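Local structure of UPF0255 protein frsA (Vibrio vulnificus, 4I4C) at residues E287-C292 against T354-L359; L359-E364 against L402-K407. The protein probably hydrolyses carboxylic esters as a member of the FrsA family in the alpha/beta-hydrolase clan, and is not a cofactor-independent pyruvate decarboxylase. All blocks are in the same frame, centred on the assembly; numbering follows the deposited sequence.

Both contacts belong to strand 358-363 of the central sheet of an alpha/beta-hydrolase domain, and they follow one another along the chain with their centres about 15 Å apart. Contact 1 joins the lead-in and first residues of this strand to those of its parallel neighbour 291-295; contact 2 packs the strand's continuation against helix 394-413. L359 links them, giving its backbone N-H to the neighbouring strand and its side chain to the helix. Contact 1 is the more peripheral, its centre about 22 Å from that of the chain against about 16 Å for contact 2. L402, in the helix segment of contact 2, lines the bound polyether's pocket but does not touch the strand segment.

Contact 1 (E287-C292 against T354-L359); sequences EKIKAC and TKVPIL
V356 holds CG1 anti to its backbone N (chi1 -176°), and this methyl rests on I289 CG2 at 3.6 Å, while the other branch, CG2, lies 3.4 Å from I289 O. These branched, buried side chains pack together just before the two chains enter the sheet. Beyond them the backbones pair as parallel strands: C292 N donates to P357 O over 3.1 Å, and C292 O accepts from L359 N over 2.9 Å. Proline suits position 357 because its carbonyl makes the pairing with 287-292, which needs no N-H from it; its CD lies 3.3 Å from K290 O. P357 O also accepts from W408 NE1, so this indole and C292 N both grip it. At the exposed end, which suits long charged residues, the extended K355 chain carries NZ to 3.1 Å from E287 OE2, a salt bridge on the oxygen's syn lone pair. K290 NZ hydrogen-bonds instead to E287 O and H264 O. C292 and I358 face one side of the sheet, CB to CG1 at 4.0 Å, and helix 273-284 covers C292. Helix 394-413 touches A291, P357 and L359, and backbone bonds continue to V266 and L268 on one flank and K385 on the other.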
loop_
_atom_site.group_PDB
_atom_site.type_symbol
_atom_site.label_atom_id
_atom_site.label_comp_id
_atom_site.label_asym_id
_atom_site.label_seq_id
_atom_site.Cartn_x
_atom_site.Cartn_y
_atom_site.Cartn_z
ATOM N N GLU A 287 20.290 3.558 -15.311
ATOM C CA GLU A 287 20.701 2.443 -16.166
ATOM C C GLU A 287 20.042 1.150 -15.723
ATOM O O GLU A 287 19.537 0.369 -16.546
ATOM C CB GLU A 287 22.226 2.277 -16.165
ATOM C CG GLU A 287 22.943 3.216 -17.147
ATOM C CD GLU A 287 22.463 3.015 -18.575
ATOM O OE1 GLU A 287 22.564 1.872 -19.075
ATOM O OE2 GLU A 287 21.975 3.991 -19.190
ATOM N N LYS A 288 20.056 0.939 -14.410
ATOM C CA LYS A 288 19.504 -0.265 -13.811
ATOM C C LYS A 288 17.987 -0.334 -13.924
ATOM O O LYS A 288 17.429 -1.422 -13.972
ATOM C CB LYS A 288 19.919 -0.373 -12.342
ATOM C CG LYS A 288 21.413 -0.534 -12.125
ATOM C CD LYS A 288 21.752 -0.414 -10.655
ATOM C CE LYS A 288 23.248 -0.275 -10.441
ATOM N NZ LYS A 288 23.573 0.168 -9.051
ATOM N N ILE A 289 17.319 0.819 -13.953
ATOM C CA ILE A 289 15.862 0.846 -14.086
ATOM C C ILE A 289 15.472 1.018 -15.552
ATOM O O ILE A 289 15.844 2.002 -16.184
ATOM C CB ILE A 289 15.229 1.975 -13.252
ATOM C CG1 ILE A 289 15.469 1.740 -11.757
ATOM C CG2 ILE A 289 13.740 2.104 -13.549
ATOM C CD1 ILE A 289 15.190 0.309 -11.330
ATOM N N LYS A 290 14.728 0.055 -16.082
ATOM C CA LYS A 290 14.339 0.058 -17.491
ATOM C C LYS A 290 12.951 0.656 -17.728
ATOM O O LYS A 290 12.644 1.114 -18.829
ATOM C CB LYS A 290 14.388 -1.367 -18.039
ATOM C CG LYS A 290 15.790 -1.980 -18.038
ATOM C CD LYS A 290 16.785 -1.076 -18.791
ATOM C CE LYS A 290 18.152 -1.738 -18.986
ATOM N NZ LYS A 290 18.741 -2.247 -17.695
ATOM N N ALA A 291 12.110 0.643 -16.693
ATOM C CA ALA A 291 10.751 1.169 -16.813
ATOM C C ALA A 291 10.165 1.464 -15.448
ATOM O O ALA A 291 10.480 0.774 -14.493
ATOM C CB ALA A 291 9.860 0.175 -17.549
ATOM N N CYS A 292 9.308 2.481 -15.369
ATOM C CA CYS A 292 8.611 2.817 -14.132
ATOM C C CYS A 292 7.149 3.189 -14.410
ATOM O O CYS A 292 6.841 3.879 -15.382
ATOM C CB CYS A 292 9.333 3.952 -13.381
ATOM S SG CYS A 292 8.485 4.506 -11.838
ATOM N N THR A 354 15.277 11.945 -17.047
ATOM C CA THR A 354 15.743 10.584 -16.829
ATOM C C THR A 354 15.549 9.749 -18.099
ATOM O O THR A 354 14.601 9.960 -18.862
ATOM C CB THR A 354 15.074 9.925 -15.564
ATOM O OG1 THR A 354 15.346 8.515 -15.541
ATOM C CG2 THR A 354 13.572 10.166 -15.550
ATOM N N LYS A 355 16.467 8.817 -18.335
ATOM C CA LYS A 355 16.390 7.930 -19.490
ATOM C C LYS A 355 15.276 6.898 -19.289
ATOM O O LYS A 355 14.801 6.280 -20.246
ATOM C CB LYS A 355 17.740 7.240 -19.687
ATOM C CG LYS A 355 17.826 6.307 -20.868
ATOM C CD LYS A 355 19.190 5.658 -20.900
ATOM C CE LYS A 355 19.280 4.660 -22.024
ATOM N NZ LYS A 355 20.609 4.004 -22.024
ATOM N N VAL A 356 14.883 6.719 -18.028
ATOM C CA VAL A 356 13.783 5.829 -17.651
ATOM C C VAL A 356 12.441 6.350 -18.149
ATOM O O VAL A 356 12.026 7.456 -17.805
ATOM C CB VAL A 356 13.686 5.648 -16.123
ATOM C CG1 VAL A 356 12.591 4.624 -15.784
ATOM C CG2 VAL A 356 15.041 5.224 -15.546
ATOM N N PRO A 357 11.763 5.557 -18.982
ATOM C CA PRO A 357 10.415 5.959 -19.369
ATOM C C PRO A 357 9.450 5.693 -18.206
ATOM O O PRO A 357 9.323 4.566 -17.724
ATOM C CB PRO A 357 10.132 5.077 -20.584
ATOM C CG PRO A 357 10.954 3.866 -20.381
ATOM C CD PRO A 357 12.152 4.262 -19.561
ATOM N N ILE A 358 8.817 6.757 -17.728
ATOM C CA ILE A 358 7.860 6.665 -16.639
ATOM C C ILE A 358 6.454 6.930 -17.159
ATOM O O ILE A 358 6.202 7.956 -17.795
ATOM C CB ILE A 358 8.157 7.708 -15.536
ATOM C CG1 ILE A 358 9.581 7.545 -15.008
ATOM C CG2 ILE A 358 7.123 7.615 -14.404
ATOM C CD1 ILE A 358 10.052 8.698 -14.162
ATOM N N LEU A 359 5.547 5.997 -16.897
ATOM C CA LEU A 359 4.132 6.218 -17.142
ATOM C C LEU A 359 3.508 6.589 -15.810
ATOM O O LEU A 359 3.602 5.833 -14.847
ATOM C CB LEU A 359 3.479 4.951 -17.688
ATOM C CG LEU A 359 1.951 4.932 -17.705
ATOM C CD1 LEU A 359 1.427 5.940 -18.702
ATOM C CD2 LEU A 359 1.412 3.528 -18.008
#

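Contact 2 (L359-E364 against L402-K407); sequences LAMSLE and LDLAIK
The peptide group joining L404 to A405 is the flat surface here: L359 places its CD2 methyl over one face of it, nearest the oxygen, 3.5 Å from L404 O and 4.1 Å from A405 N. This is the strand-against-helix layer of the alpha/beta-hydrolase fold, in which helix 394-413 packs on one side of the parallel strands, its segment 402-407 running back along strand 359-363. The short axes of the two segments lie 9.8 Å apart and almost exactly antiparallel, at 174°. L359 and M361 point to the helix segment and carry the contact; L363, next on that side, meets the helix earlier, at Y398 and S401. L359 brings a branched end that settles on the helix backbone and reaches L404 CB at 4.1 Å; it lies against W408, a turn further along. M361 is long and unbranched, which lets its sulfur and terminal methyl reach the helix. Its SD comes against L404, 3.8 Å from CB and 3.9 Å from CD1, the two side chains meeting at a slant. A405, small and buried, also touches V293 of the adjoining strand. L402 directs its CB away from the strand and lines the polyether pocket. The side-chain contacts are apolar; the polar atoms met are those of the L404-A405 peptide. Finally, chi3 of M361 (-73°) bends the chain at its tip and sets CE 4.3 Å from A405 CB.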
loop_
_atom_site.group_PDB
_atom_site.type_symbol
_atom_site.label_atom_id
_atom_site.label_comp_id
_atom_site.label_asym_id
_atom_site.label_seq_id
_atom_site.Cartn_x
_atom_site.Cartn_y
_atom_site.Cartn_z
ATOM N N LEU A 359 5.547 5.997 -16.897
ATOM C CA LEU A 359 4.132 6.218 -17.142
ATOM C C LEU A 359 3.508 6.589 -15.810
ATOM O O LEU A 359 3.602 5.833 -14.847
ATOM C CB LEU A 359 3.479 4.951 -17.688
ATOM C CG LEU A 359 1.951 4.932 -17.705
ATOM C CD1 LEU A 359 1.427 5.940 -18.702
ATOM C CD2 LEU A 359 1.412 3.528 -18.008
ATOM N N ALA A 360 2.868 7.750 -15.763
ATOM C CA ALA A 360 2.370 8.307 -14.520
ATOM C C ALA A 360 0.877 8.578 -14.635
ATOM O O ALA A 360 0.443 9.441 -15.400
ATOM C CB ALA A 360 3.133 9.580 -14.169
ATOM N N MET A 361 0.090 7.824 -13.875
ATOM C CA MET A 361 -1.349 7.886 -13.987
ATOM C C MET A 361 -1.975 8.164 -12.640
ATOM O O MET A 361 -1.405 7.853 -11.591
ATOM C CB MET A 361 -1.885 6.546 -14.498
ATOM C CG MET A 361 -1.181 6.045 -15.759
ATOM S SD MET A 361 -1.651 4.376 -16.251
ATOM C CE MET A 361 -0.836 3.386 -15.014
ATOM N N SER A 362 -3.163 8.740 -12.691
ATOM C CA SER A 362 -4.049 8.783 -11.545
ATOM C C SER A 362 -5.457 8.910 -12.089
ATOM O O SER A 362 -5.642 9.257 -13.261
ATOM C CB SER A 362 -3.712 9.958 -10.627
ATOM O OG SER A 362 -4.146 11.180 -11.200
ATOM N N LEU A 363 -6.450 8.606 -11.251
ATOM C CA LEU A 363 -7.838 8.696 -11.666
ATOM C C LEU A 363 -8.297 10.152 -11.654
ATOM O O LEU A 363 -7.831 10.951 -10.842
ATOM C CB LEU A 363 -8.733 7.820 -10.775
ATOM C CG LEU A 363 -8.825 6.320 -11.088
ATOM C CD1 LEU A 363 -7.475 5.647 -11.192
ATOM C CD2 LEU A 363 -9.697 5.602 -10.050
ATOM N N GLU A 364 -9.205 10.490 -12.566
ATOM C CA GLU A 364 -9.730 11.849 -12.653
ATOM C C GLU A 364 -10.262 12.341 -11.315
ATOM O O GLU A 364 -11.064 11.670 -10.665
ATOM C CB GLU A 364 -10.835 11.938 -13.705
ATOM C CG GLU A 364 -11.346 13.357 -13.907
ATOM C CD GLU A 364 -12.460 13.451 -14.936
ATOM O OE1 GLU A 364 -12.463 12.654 -15.902
ATOM O OE2 GLU A 364 -13.338 14.326 -14.769
ATOM N N LEU A 402 -4.249 -0.390 -14.945
ATOM C CA LEU A 402 -3.444 -1.591 -14.847
ATOM C C LEU A 402 -3.160 -2.190 -16.213
ATOM O O LEU A 402 -2.095 -2.777 -16.430
ATOM C CB LEU A 402 -4.154 -2.623 -13.970
ATOM C CG LEU A 402 -3.199 -3.319 -13.015
ATOM C CD1 LEU A 402 -2.583 -2.284 -12.080
ATOM C CD2 LEU A 402 -3.914 -4.411 -12.237
ATOM N N ASP A 403 -4.109 -2.066 -17.136
ATOM C CA ASP A 403 -3.873 -2.532 -18.505
ATOM C C ASP A 403 -2.765 -1.718 -19.200
ATOM O O ASP A 403 -1.913 -2.276 -19.900
ATOM C CB ASP A 403 -5.167 -2.518 -19.333
ATOM C CG ASP A 403 -6.147 -3.624 -18.923
ATOM O OD1 ASP A 403 -5.725 -4.579 -18.225
ATOM O OD2 ASP A 403 -7.339 -3.537 -19.307
ATOM N N LEU A 404 -2.794 -0.403 -18.996
ATOM C CA LEU A 404 -1.777 0.520 -19.508
ATOM C C LEU A 404 -0.403 0.257 -18.894
ATOM O O LEU A 404 0.642 0.438 -19.544
ATOM C CB LEU A 404 -2.193 1.955 -19.189
ATOM C CG LEU A 404 -3.350 2.498 -20.028
ATOM C CD1 LEU A 404 -3.857 3.792 -19.438
ATOM C CD2 LEU A 404 -2.900 2.720 -21.460
ATOM N N ALA A 405 -0.427 -0.157 -17.630
ATOM C CA ALA A 405 0.777 -0.476 -16.875
ATOM C C ALA A 405 1.484 -1.681 -17.461
ATOM O O ALA A 405 2.693 -1.659 -17.684
ATOM C CB ALA A 405 0.419 -0.757 -15.425
ATOM N N ILE A 406 0.730 -2.751 -17.681
ATOM C CA ILE A 406 1.318 -3.988 -18.166
ATOM C C ILE A 406 1.827 -3.813 -19.611
ATOM O O ILE A 406 2.866 -4.371 -19.988
ATOM C CB ILE A 406 0.350 -5.194 -17.981
ATOM C CG1 ILE A 406 0.710 -5.979 -16.713
ATOM C CG2 ILE A 406 0.410 -6.138 -19.160
ATOM C CD1 ILE A 406 1.004 -5.125 -15.497
ATOM N N LYS A 407 1.113 -3.017 -20.403
ATOM C CA LYS A 407 1.562 -2.709 -21.769
ATOM C C LYS A 407 2.893 -1.961 -21.772
ATOM O O LYS A 407 3.778 -2.235 -22.594
ATOM C CB LYS A 407 0.509 -1.908 -22.549
ATOM C CG LYS A 407 -0.479 -2.780 -23.307
ATOM C CD LYS A 407 0.236 -3.750 -24.254
ATOM C CE LYS A 407 1.097 -3.012 -25.281
ATOM N NZ LYS A 407 1.601 -3.913 -26.359
#